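Side-chain contacts in putative cellulase CEL6 (Mycobacterium tuberculosis, PDB 1UP3), which probably hydrolyses internal beta-1,4-glucosidic links of cellulose as a family 6 endoglucanase: residues 59-64 with 109-114; 165-170 with 206-211. All coordinates share one frame; numbering follows the deposited sequence.

Both contacts lie away from the middle of the catalytic domain, with centres about 30 Å apart and nearest atoms about 16 Å apart, and they follow one another along the chain. Contact 1 is partly buried and sets a helix, through 59-64, against the loop and the start of an inner strand in 109-114; contact 2 lies at the surface and sets the first turn of one helix, in 165-170, beside the C-terminal part of another and the loop after it, in 206-211. They share no helix or strand. Each buries about 100 Å² and has no direct hydrogen bond across it. Contact 1 adds a water bridge between carbonyls to its loose packing, whereas contact 2 rests on one leucine methyl.

Contact 1: 59-64 with 109-114; sequences RYTGAA and GSSPAT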
loop_
_atom_site.group_PDB
_atom_site.type_symbol
_atom_site.label_atom_id
_atom_site.label_comp_id
_atom_site.label_asym_id
_atom_site.label_seq_id
_atom_site.Cartn_x
_atom_site.Cartn_y
_atom_site.Cartn_z
ATOM N N ARG A 59 2.280 -19.032 1.989
ATOM C CA ARG A 59 1.022 -19.373 2.667
ATOM C C ARG A 59 -0.071 -18.426 2.202
ATOM O O ARG A 59 -1.169 -18.843 1.852
ATOM C CB ARG A 59 1.199 -19.255 4.194
ATOM C CG ARG A 59 -0.014 -19.532 5.009
ATOM C CD ARG A 59 0.259 -19.357 6.494
ATOM N NE ARG A 59 -0.920 -19.633 7.288
ATOM C CZ ARG A 59 -1.874 -18.751 7.509
ATOM N NH1 ARG A 59 -1.788 -17.531 7.012
ATOM N NH2 ARG A 59 -2.922 -19.082 8.241
ATOM N N TYR A 60 0.227 -17.136 2.208
ATOM C CA TYR A 60 -0.795 -16.132 1.882
ATOM C C TYR A 60 -1.202 -16.207 0.405
ATOM O O TYR A 60 -2.419 -16.205 0.083
ATOM C CB TYR A 60 -0.290 -14.727 2.240
ATOM C CG TYR A 60 -1.408 -13.699 2.270
ATOM C CD1 TYR A 60 -2.141 -13.477 3.440
ATOM C CD2 TYR A 60 -1.668 -12.896 1.192
ATOM C CE1 TYR A 60 -3.139 -12.539 3.480
ATOM C CE2 TYR A 60 -2.679 -11.937 1.237
ATOM C CZ TYR A 60 -3.405 -11.782 2.377
ATOM O OH TYR A 60 -4.398 -10.811 2.462
ATOM N N THR A 61 -0.228 -16.314 -0.484
ATOM C CA THR A 61 -0.537 -16.363 -1.919
ATOM C C THR A 61 -1.242 -17.683 -2.272
ATOM O O THR A 61 -2.140 -17.741 -3.108
ATOM C CB THR A 61 0.665 -16.131 -2.816
ATOM O OG1 THR A 61 1.656 -17.121 -2.608
ATOM C CG2 THR A 61 1.342 -14.811 -2.505
ATOM N N GLY A 62 -0.844 -18.747 -1.605
ATOM C CA GLY A 62 -1.492 -20.034 -1.795
ATOM C C GLY A 62 -2.927 -20.047 -1.280
ATOM O O GLY A 62 -3.807 -20.661 -1.909
ATOM N N ALA A 63 -3.191 -19.371 -0.154
ATOM C CA ALA A 63 -4.547 -19.259 0.363
ATOM C C ALA A 63 -5.428 -18.453 -0.580
ATOM O O ALA A 63 -6.584 -18.799 -0.819
ATOM C CB ALA A 63 -4.558 -18.625 1.748
ATOM N N ALA A 64 -4.860 -17.395 -1.139
ATOM C CA ALA A 64 -5.608 -16.568 -2.069
ATOM C C ALA A 64 -5.961 -17.374 -3.314
ATOM O O ALA A 64 -7.103 -17.354 -3.774
ATOM C CB ALA A 64 -4.814 -15.333 -2.404
ATOM N N GLY A 109 7.368 -17.520 -5.813
ATOM C CA GLY A 109 7.541 -18.488 -6.889
ATOM C C GLY A 109 6.971 -17.931 -8.177
ATOM O O GLY A 109 7.390 -16.864 -8.633
ATOM N N SER A 110 6.029 -18.673 -8.765
ATOM C CA SER A 110 5.346 -18.242 -9.974
ATOM C C SER A 110 3.882 -17.931 -9.704
ATOM O O SER A 110 3.073 -17.909 -10.641
ATOM C CB SER A 110 5.485 -19.308 -11.074
ATOM O OG SER A 110 6.799 -19.297 -11.610
ATOM N N SER A 111 3.544 -17.664 -8.429
ATOM C CA SER A 111 2.149 -17.474 -8.039
ATOM C C SER A 111 1.642 -16.064 -8.303
ATOM O O SER A 111 2.422 -15.086 -8.252
ATOM C CB SER A 111 1.957 -17.826 -6.580
ATOM O OG SER A 111 2.387 -19.162 -6.360
ATOM N N PRO A 112 0.335 -15.936 -8.592
ATOM C CA PRO A 112 -0.254 -14.607 -8.804
ATOM C C PRO A 112 -0.196 -13.772 -7.534
ATOM O O PRO A 112 -0.484 -14.265 -6.443
ATOM C CB PRO A 112 -1.714 -14.911 -9.134
ATOM C CG PRO A 112 -1.687 -16.268 -9.608
ATOM C CD PRO A 112 -0.684 -16.988 -8.794
ATOM N N ALA A 113 0.207 -12.516 -7.670
ATOM C CA ALA A 113 0.200 -11.585 -6.544
ATOM C C ALA A 113 0.268 -10.167 -7.084
ATOM O O ALA A 113 0.846 -9.924 -8.149
ATOM C CB ALA A 113 1.373 -11.841 -5.554
ATOM N N THR A 114 -0.309 -9.254 -6.334
ATOM C CA THR A 114 -0.139 -7.825 -6.534
ATOM C C THR A 114 0.751 -7.320 -5.400
ATOM O O THR A 114 0.503 -7.656 -4.239
ATOM C CB THR A 114 -1.506 -7.178 -6.491
ATOM O OG1 THR A 114 -2.312 -7.661 -7.566
ATOM C CG2 THR A 114 -1.434 -5.635 -6.666
HETATM O O HOH W 1 -2.024 -16.373 -5.714
#
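T61 faces S111, P112 and A113 from helix 50-66 and is the only residue of 59-64 to touch them. Its two branches divide the work. OG1 lies 4.0 Å from S111 CB, while the methyl CG2 turns to the methyl of A113, with 4.3 Å between T61 CG2 and A113 CB. T61 CB stands 4.2 Å from P112 O, so P112 takes part through its carbonyl and not through its ring. These are van der Waals distances of loose packing. The polar link is a bridge of one water, which donates to T61 O at 2.9 Å and to P112 O at 2.7 Å and so ties two carbonyls that cannot bond to each other.

The rotation of T61 explains the division: with chi1 at 61°, OG1 sits between the backbone N and the carbonyl carbon, where it hydrogen-bonds V57 O one turn back in its own helix and, weakly, A58 O. The hydroxyl is thereby held to its helix, and S111 meets its oxygen through carbon alone.

The same helix turn carries R59, Y60 and A63, which line a pocket holding a polyethylene-glycol molecule; Y60 stacks on Y42 and meets Y11 edge-to-face. L108 of helix 94-108 packs on both T61 and A113, and L73 of strand 72-75 also touches T61. A113 opens strand 113-117 and pairs through its backbone with A152 and A154, whereas T114 pairs with P71 and L73; helix 50-66 thus packs beside helix 94-108 and against the parallel sheet, as in the alpha/beta fold of family 6.

Contact 2: 165-170 with 206-211; sequences LSAEAM and SGLTNG
L208 reaches across to A167 and E168 with a single methyl, CD1, and more of its surface is buried here than of either partner. That methyl rests on the first turn of helix 167-176: L208 CD1 is 3.9 Å from A167 O, 3.9 Å from E168 CA and 4.0 Å from E168 CG. A167 adds its own methyl, 4.3 Å from A167 CB to L208 CD1, a longer apolar touch.

The E168 side chain starts away from L208, yet chi1 of -65° puts CG beside the backbone N, opposite the carbonyl carbon, where it meets CD1. The bend at chi2 (81°) only directs the carboxylate, which takes no part in the contact. The two side chains lie at a slant to each other.

The helix turn that the leucine meets is capped by S166, whose OG accepts from A169 N at 3.0 Å with an N-H...O angle of 162°. Across the contact, S206 O accepts from both T209 N and G211 N, which approach from opposite faces of its carbonyl plane.

The contact joins neighbouring helices of the alpha/beta domain, 167-176 and 195-208, just after H161, R163 and W164 of the glycan pocket. With only carbon-to-carbon and carbon-to-carbonyl touches between 165-170 and 206-211, it is nondirectional; polar links come from beside it, N175 ND2 to L208 O and Y201 OH to L165 O.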
loop_
_atom_site.group_PDB
_atom_site.type_symbol
_atom_site.label_atom_id
_atom_site.label_comp_id
_atom_site.label_asym_id
_atom_site.label_seq_id
_atom_site.Cartn_x
_atom_site.Cartn_y
_atom_site.Cartn_z
ATOM N N LEU A 165 5.488 14.990 -3.952
ATOM C CA LEU A 165 6.434 15.446 -4.980
ATOM C C LEU A 165 5.660 15.813 -6.231
ATOM O O LEU A 165 4.550 15.358 -6.448
ATOM C CB LEU A 165 7.473 14.370 -5.319
ATOM C CG LEU A 165 8.327 13.784 -4.223
ATOM C CD1 LEU A 165 9.405 12.926 -4.886
ATOM C CD2 LEU A 165 8.908 14.890 -3.397
ATOM N N SER A 166 6.258 16.628 -7.094
ATOM C CA SER A 166 5.704 16.835 -8.399
ATOM C C SER A 166 5.739 15.582 -9.276
ATOM O O SER A 166 6.513 14.648 -9.022
ATOM C CB SER A 166 6.435 17.950 -9.124
ATOM O OG SER A 166 7.692 17.473 -9.552
ATOM N N ALA A 167 4.886 15.570 -10.288
ATOM C CA ALA A 167 4.844 14.461 -11.254
ATOM C C ALA A 167 6.224 14.273 -11.882
ATOM O O ALA A 167 6.697 13.140 -12.024
ATOM C CB ALA A 167 3.801 14.664 -12.321
ATOM N N GLU A 168 6.886 15.378 -12.217
ATOM C CA GLU A 168 8.202 15.313 -12.841
ATOM C C GLU A 168 9.250 14.736 -11.885
ATOM O O GLU A 168 10.081 13.871 -12.268
ATOM C CB GLU A 168 8.583 16.724 -13.301
ATOM C CG GLU A 168 7.682 17.299 -14.416
ATOM C CD GLU A 168 6.305 17.924 -14.002
ATOM O OE1 GLU A 168 5.911 17.981 -12.762
ATOM O OE2 GLU A 168 5.586 18.420 -14.957
ATOM N N ALA A 169 9.242 15.186 -10.642
ATOM C CA ALA A 169 10.182 14.727 -9.646
ATOM C C ALA A 169 9.982 13.212 -9.352
ATOM O O ALA A 169 10.963 12.442 -9.292
ATOM C CB ALA A 169 10.055 15.541 -8.372
ATOM N N MET A 170 8.733 12.802 -9.231
ATOM C CA MET A 170 8.459 11.405 -8.903
ATOM C C MET A 170 8.737 10.531 -10.134
ATOM O O MET A 170 9.286 9.427 -10.002
ATOM C CB MET A 170 7.060 11.245 -8.340
ATOM C CG MET A 170 6.739 9.824 -7.892
ATOM S SD MET A 170 7.967 9.022 -6.833
ATOM C CE MET A 170 7.489 9.637 -5.262
ATOM N N SER A 206 2.293 8.662 -15.675
ATOM C CA SER A 206 2.264 7.659 -16.730
ATOM C C SER A 206 2.903 8.202 -18.016
ATOM O O SER A 206 3.724 7.540 -18.643
ATOM C CB SER A 206 0.847 7.188 -16.993
ATOM O OG SER A 206 0.809 6.223 -18.042
ATOM N N GLY A 207 2.565 9.435 -18.384
ATOM C CA GLY A 207 3.147 10.079 -19.545
ATOM C C GLY A 207 4.649 10.248 -19.487
ATOM O O GLY A 207 5.324 10.221 -20.529
ATOM N N LEU A 208 5.177 10.426 -18.290
ATOM C CA LEU A 208 6.607 10.633 -18.048
ATOM C C LEU A 208 7.384 9.350 -17.767
ATOM O O LEU A 208 8.597 9.390 -17.586
ATOM C CB LEU A 208 6.782 11.611 -16.881
ATOM C CG LEU A 208 6.237 13.013 -17.122
ATOM C CD1 LEU A 208 6.182 13.815 -15.828
ATOM C CD2 LEU A 208 7.067 13.747 -18.185
ATOM N N THR A 209 6.707 8.212 -17.771
ATOM C CA THR A 209 7.308 6.899 -17.529
ATOM C C THR A 209 6.933 5.914 -18.624
ATOM O O THR A 209 6.676 4.735 -18.352
ATOM C CB THR A 209 6.857 6.320 -16.176
ATOM O OG1 THR A 209 5.408 6.348 -16.097
ATOM C CG2 THR A 209 7.343 7.169 -15.051
ATOM N N ASN A 210 6.801 6.412 -19.840
ATOM C CA ASN A 210 6.545 5.541 -21.009
ATOM C C ASN A 210 5.288 4.696 -20.898
ATOM O O ASN A 210 5.231 3.571 -21.364
ATOM C CB ASN A 210 7.768 4.662 -21.286
ATOM C CG ASN A 210 7.804 4.132 -22.721
ATOM O OD1 ASN A 210 7.649 4.896 -23.684
ATOM N ND2 ASN A 210 7.996 2.805 -22.864
ATOM N N GLY A 211 4.252 5.257 -20.295
ATOM C CA GLY A 211 2.944 4.624 -20.267
ATOM C C GLY A 211 2.714 3.635 -19.150
ATOM O O GLY A 211 1.870 2.739 -19.289
#